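Local atomic coordinates of inactive glucansucrase (Lactobacillus reuteri, PDB entry 5JBD), a protein that is an inactive member of the glucansucrases, glycoside hydrolase family 70 proteins built round a TIM-type barrel. Residues A[276-288]-A[315-327]. Sequence-based numbering, arbitrary orientation.
Sequences NFDGFRVDAADNI and DHLSYNEGYHSGA. With CA (calcium ion), chain C.
Strands 279-282 and 319-320 pair in parallel as neighbours in the barrel sheet, joined by a beta-alpha-beta crossover whose connection holds helices 291-304 and 310-315, and their C-terminal loops stay together beyond the strands. Tyr-319 N gives its hydrogen to Phe-280 O, Tyr-319 O takes one from Val-282 N, and Glu-321 N continues the ladder to Val-282 O. Before the strands, His-316 ND1 meets Asp-278 O at 2.7 Å, in the ring plane and on a carbonyl lone pair. One side of the sheet carries Arg-281 and Tyr-319: CB and CG of the arginine lie on ring atom CE2, both at 3.6 Å, with guanidinium and ring nearly perpendicular (87°). Val-282 and Asn-320 run side by side on the other.

Past the strands, Glu-321 lays CB over the centre of the Arg-281 guanidinium, and with CG anti to the backbone N (chi1 -179°) the chain runs on across it, bringing OE1 to Ala-284 N at 2.8 Å. Arg-281 NH1 bridges in plane to the anti lone pair of Asp-283 OD1 and also to Asp-747. In the following loops Asp-286 OD2 accepts from His-324 N and, at 2.9 Å, from ND1, both from one face of the carboxylate, while Asn-287 O binds the calcium ion. Asp-283 OD1 and Glu-321 OE1, 3.3 Å apart without a hydrogen bond between them, each have their own donor, Arg-281 NH1 and Ala-284 N, which holds the two carboxylates side by side.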
loop_
_atom_site.group_PDB
_atom_site.type_symbol
_atom_site.label_atom_id
_atom_site.label_comp_id
_atom_site.label_asym_id
_atom_site.label_seq_id
_atom_site.Cartn_x
_atom_site.Cartn_y
_atom_site.Cartn_z
ATOM N N ASN A 276 -4.857 -3.142 22.523
ATOM C CA ASN A 276 -5.589 -3.904 21.533
ATOM C C ASN A 276 -6.247 -2.947 20.538
ATOM O O ASN A 276 -6.834 -1.946 20.951
ATOM C CB ASN A 276 -6.673 -4.716 22.271
ATOM C CG ASN A 276 -6.129 -5.486 23.497
ATOM O OD1 ASN A 276 -5.278 -6.366 23.384
ATOM N ND2 ASN A 276 -6.638 -5.146 24.677
ATOM N N PHE A 277 -6.148 -3.239 19.238
ATOM C CA PHE A 277 -6.823 -2.435 18.234
ATOM C C PHE A 277 -8.356 -2.597 18.360
ATOM O O PHE A 277 -8.844 -3.666 18.754
ATOM C CB PHE A 277 -6.338 -2.791 16.829
ATOM C CG PHE A 277 -4.923 -2.359 16.549
ATOM C CD1 PHE A 277 -4.614 -1.011 16.377
ATOM C CD2 PHE A 277 -3.895 -3.286 16.450
ATOM C CE1 PHE A 277 -3.303 -0.605 16.121
ATOM C CE2 PHE A 277 -2.588 -2.887 16.192
ATOM C CZ PHE A 277 -2.290 -1.545 16.025
ATOM N N ASP A 278 -9.077 -1.521 18.044
ATOM C CA ASP A 278 -10.532 -1.437 18.131
ATOM C C ASP A 278 -11.225 -1.702 16.797
ATOM O O ASP A 278 -12.410 -2.067 16.764
ATOM C CB ASP A 278 -10.931 -0.053 18.627
ATOM C CG ASP A 278 -10.357 0.250 19.992
ATOM O OD1 ASP A 278 -10.813 -0.375 20.980
ATOM O OD2 ASP A 278 -9.414 1.079 20.074
ATOM N N GLY A 279 -10.505 -1.499 15.703
ATOM C CA GLY A 279 -11.059 -1.684 14.376
ATOM C C GLY A 279 -9.988 -1.573 13.321
ATOM O O GLY A 279 -8.796 -1.546 13.658
ATOM N N PHE A 280 -10.406 -1.515 12.057
ATOM C CA PHE A 280 -9.473 -1.545 10.930
ATOM C C PHE A 280 -9.653 -0.453 9.894
ATOM O O PHE A 280 -10.778 -0.023 9.589
ATOM C CB PHE A 280 -9.574 -2.889 10.216
ATOM C CG PHE A 280 -9.297 -4.056 11.107
ATOM C CD1 PHE A 280 -8.004 -4.277 11.589
ATOM C CD2 PHE A 280 -10.310 -4.931 11.482
ATOM C CE1 PHE A 280 -7.732 -5.352 12.418
ATOM C CE2 PHE A 280 -10.035 -6.012 12.313
ATOM C CZ PHE A 280 -8.752 -6.224 12.781
ATOM N N ARG A 281 -8.521 -0.009 9.354
ATOM C CA ARG A 281 -8.468 0.666 8.077
ATOM C C ARG A 281 -8.102 -0.422 7.078
ATOM O O ARG A 281 -7.039 -1.029 7.197
ATOM C CB ARG A 281 -7.443 1.807 8.119
ATOM C CG ARG A 281 -7.314 2.624 6.849
ATOM C CD ARG A 281 -6.370 1.988 5.840
ATOM N NE ARG A 281 -6.000 2.881 4.739
ATOM C CZ ARG A 281 -5.183 2.542 3.738
ATOM N NH1 ARG A 281 -4.647 1.329 3.683
ATOM N NH2 ARG A 281 -4.877 3.427 2.801
ATOM N N VAL A 282 -8.971 -0.690 6.105
ATOM C CA VAL A 282 -8.799 -1.847 5.229
ATOM C C VAL A 282 -8.087 -1.457 3.930
ATOM O O VAL A 282 -8.674 -0.812 3.044
ATOM C CB VAL A 282 -10.137 -2.550 4.947
ATOM C CG1 VAL A 282 -9.910 -3.801 4.109
ATOM C CG2 VAL A 282 -10.835 -2.902 6.259
ATOM N N ASP A 283 -6.810 -1.833 3.835
ATOM C CA ASP A 283 -5.986 -1.504 2.672
ATOM C C ASP A 283 -6.445 -2.253 1.432
ATOM O O ASP A 283 -6.782 -3.448 1.505
ATOM C CB ASP A 283 -4.528 -1.879 2.948
ATOM C CG ASP A 283 -3.589 -1.471 1.820
ATOM O OD1 ASP A 283 -3.473 -0.253 1.537
ATOM O OD2 ASP A 283 -2.975 -2.375 1.232
ATOM N N ALA A 284 -6.485 -1.560 0.297
ATOM C CA ALA A 284 -6.761 -2.195 -1.011
ATOM C C ALA A 284 -8.089 -2.957 -1.048
ATOM O O ALA A 284 -8.208 -4.048 -1.630
ATOM C CB ALA A 284 -5.589 -3.112 -1.399
ATOM N N ALA A 285 -9.104 -2.384 -0.409
ATOM C CA ALA A 285 -10.421 -3.041 -0.318
ATOM C C ALA A 285 -11.090 -3.251 -1.672
ATOM O O ALA A 285 -11.974 -4.102 -1.763
ATOM C CB ALA A 285 -11.348 -2.273 0.599
ATOM N N ASP A 286 -10.648 -2.532 -2.712
ATOM C CA ASP A 286 -11.141 -2.753 -4.073
ATOM C C ASP A 286 -10.387 -3.832 -4.852
ATOM O O ASP A 286 -10.742 -4.112 -5.994
ATOM C CB ASP A 286 -11.110 -1.460 -4.936
ATOM C CG ASP A 286 -11.856 -0.259 -4.297
ATOM O OD1 ASP A 286 -12.669 -0.456 -3.376
ATOM O OD2 ASP A 286 -11.612 0.885 -4.765
ATOM N N ASN A 287 -9.335 -4.414 -4.270
ATOM C CA ASN A 287 -8.438 -5.297 -5.020
ATOM C C ASN A 287 -8.322 -6.700 -4.410
ATOM O O ASN A 287 -7.407 -7.437 -4.740
ATOM C CB ASN A 287 -7.064 -4.641 -5.106
ATOM C CG ASN A 287 -7.143 -3.183 -5.519
ATOM O OD1 ASN A 287 -6.905 -2.311 -4.698
ATOM N ND2 ASN A 287 -7.507 -2.912 -6.777
ATOM N N ILE A 288 -9.273 -7.038 -3.542
ATOM C CA ILE A 288 -9.323 -8.314 -2.847
ATOM C C ILE A 288 -10.742 -8.874 -2.996
ATOM O O ILE A 288 -11.693 -8.109 -3.067
ATOM C CB ILE A 288 -8.935 -8.166 -1.357
ATOM C CG1 ILE A 288 -9.888 -7.210 -0.608
ATOM C CG2 ILE A 288 -7.497 -7.678 -1.230
ATOM C CD1 ILE A 288 -9.433 -6.820 0.791
ATOM N N ASP A 315 -17.826 2.405 18.281
ATOM C CA ASP A 315 -16.651 2.058 19.107
ATOM C C ASP A 315 -15.646 1.174 18.354
ATOM O O ASP A 315 -14.464 1.126 18.729
ATOM C CB ASP A 315 -17.067 1.356 20.401
ATOM C CG ASP A 315 -17.625 2.311 21.462
ATOM O OD1 ASP A 315 -17.484 3.539 21.343
ATOM O OD2 ASP A 315 -18.232 1.817 22.433
ATOM N N HIS A 316 -16.104 0.477 17.308
ATOM C CA HIS A 316 -15.233 -0.373 16.486
ATOM C C HIS A 316 -15.186 0.125 15.042
ATOM O O HIS A 316 -15.245 -0.650 14.086
ATOM C CB HIS A 316 -15.695 -1.835 16.618
ATOM C CG HIS A 316 -15.571 -2.357 18.016
ATOM N ND1 HIS A 316 -14.365 -2.782 18.541
ATOM C CD2 HIS A 316 -16.479 -2.472 19.017
ATOM C CE1 HIS A 316 -14.540 -3.147 19.799
ATOM N NE2 HIS A 316 -15.811 -2.973 20.112
ATOM N N LEU A 317 -15.037 1.448 14.899
ATOM C CA LEU A 317 -15.044 2.097 13.594
ATOM C C LEU A 317 -14.085 1.412 12.659
ATOM O O LEU A 317 -12.920 1.234 13.003
ATOM C CB LEU A 317 -14.646 3.575 13.731
ATOM C CG LEU A 317 -14.931 4.468 12.518
ATOM C CD1 LEU A 317 -16.432 4.583 12.249
ATOM C CD2 LEU A 317 -14.296 5.846 12.716
ATOM N N SER A 318 -14.580 1.010 11.491
ATOM C CA SER A 318 -13.751 0.449 10.440
ATOM C C SER A 318 -14.076 1.117 9.103
ATOM O O SER A 318 -15.226 1.494 8.849
ATOM C CB SER A 318 -13.922 -1.081 10.375
ATOM O OG SER A 318 -13.492 -1.692 11.600
ATOM N N TYR A 319 -13.065 1.252 8.250
ATOM C CA TYR A 319 -13.173 2.062 7.035
ATOM C C TYR A 319 -12.281 1.527 5.927
ATOM O O TYR A 319 -11.102 1.177 6.182
ATOM C CB TYR A 319 -12.880 3.551 7.327
ATOM C CG TYR A 319 -11.795 3.870 8.359
ATOM C CD1 TYR A 319 -12.086 3.884 9.728
ATOM C CD2 TYR A 319 -10.508 4.252 7.965
ATOM C CE1 TYR A 319 -11.112 4.190 10.681
ATOM C CE2 TYR A 319 -9.532 4.566 8.911
ATOM C CZ TYR A 319 -9.843 4.540 10.272
ATOM O OH TYR A 319 -8.885 4.869 11.224
ATOM N N ASN A 320 -12.837 1.457 4.715
ATOM C CA ASN A 320 -12.200 0.782 3.578
ATOM C C ASN A 320 -11.544 1.760 2.649
ATOM O O ASN A 320 -12.187 2.701 2.210
ATOM C CB ASN A 320 -13.233 -0.022 2.769
ATOM C CG ASN A 320 -13.792 -1.210 3.532
ATOM O OD1 ASN A 320 -13.310 -1.548 4.607
ATOM N ND2 ASN A 320 -14.840 -1.828 2.988
ATOM N N GLU A 321 -10.274 1.516 2.309
ATOM C CA GLU A 321 -9.573 2.351 1.343
ATOM C C GLU A 321 -9.972 1.942 -0.052
ATOM O O GLU A 321 -9.830 0.791 -0.422
ATOM C CB GLU A 321 -8.064 2.214 1.454
ATOM C CG GLU A 321 -7.290 3.095 0.461
ATOM C CD GLU A 321 -6.176 2.393 -0.286
ATOM O OE1 GLU A 321 -5.993 1.163 -0.154
ATOM O OE2 GLU A 321 -5.455 3.082 -1.013
ATOM N N GLY A 322 -10.435 2.906 -0.840
ATOM C CA GLY A 322 -10.695 2.655 -2.254
ATOM C C GLY A 322 -11.033 3.902 -3.045
ATOM O O GLY A 322 -11.507 4.878 -2.485
ATOM N N TYR A 323 -10.775 3.839 -4.349
ATOM C CA TYR A 323 -10.939 4.947 -5.284
ATOM C C TYR A 323 -12.042 4.649 -6.337
ATOM O O TYR A 323 -12.184 5.386 -7.317
ATOM C CB TYR A 323 -9.584 5.265 -5.949
ATOM C CG TYR A 323 -8.568 5.848 -4.971
ATOM C CD1 TYR A 323 -7.735 5.022 -4.219
ATOM C CD2 TYR A 323 -8.451 7.228 -4.782
ATOM C CE1 TYR A 323 -6.808 5.554 -3.317
ATOM C CE2 TYR A 323 -7.528 7.766 -3.882
ATOM C CZ TYR A 323 -6.718 6.922 -3.143
ATOM O OH TYR A 323 -5.810 7.451 -2.238
ATOM N N HIS A 324 -12.835 3.597 -6.103
ATOM C CA HIS A 324 -13.965 3.224 -6.964
ATOM C C HIS A 324 -15.296 3.546 -6.283
ATOM O O HIS A 324 -15.644 2.935 -5.269
ATOM C CB HIS A 324 -13.933 1.736 -7.267
ATOM C CG HIS A 324 -12.804 1.328 -8.155
ATOM N ND1 HIS A 324 -11.532 1.101 -7.677
ATOM C CD2 HIS A 324 -12.752 1.114 -9.492
ATOM C CE1 HIS A 324 -10.745 0.768 -8.682
ATOM N NE2 HIS A 324 -11.460 0.763 -9.792
ATOM N N SER A 325 -16.030 4.493 -6.858
ATOM C CA SER A 325 -17.308 4.928 -6.320
ATOM C C SER A 325 -18.371 3.843 -6.241
ATOM O O SER A 325 -19.294 3.960 -5.424
ATOM C CB SER A 325 -17.847 6.149 -7.083
ATOM O OG SER A 325 -18.099 5.859 -8.445
ATOM N N GLY A 326 -18.252 2.796 -7.060
ATOM C CA GLY A 326 -19.136 1.624 -6.949
ATOM C C GLY A 326 -19.158 0.907 -5.602
ATOM O O GLY A 326 -20.132 0.215 -5.283
ATOM N N ALA A 327 -18.111 1.090 -4.798
ATOM C CA ALA A 327 -18.077 0.561 -3.448
ATOM C C ALA A 327 -19.167 1.119 -2.541
ATOM O O ALA A 327 -19.556 0.448 -1.590
ATOM C CB ALA A 327 -16.704 0.791 -2.815
HETATM CA CA CA C . -5.533 -8.915 -5.006
HETATM O O HOH W 1 -13.721 -0.421 21.226
HETATM O O HOH W 2 -13.813 2.225 -2.989
HETATM O O HOH W 3 -8.829 -0.218 -2.845
HETATM O O HOH W 4 -5.300 -10.189 -2.974
#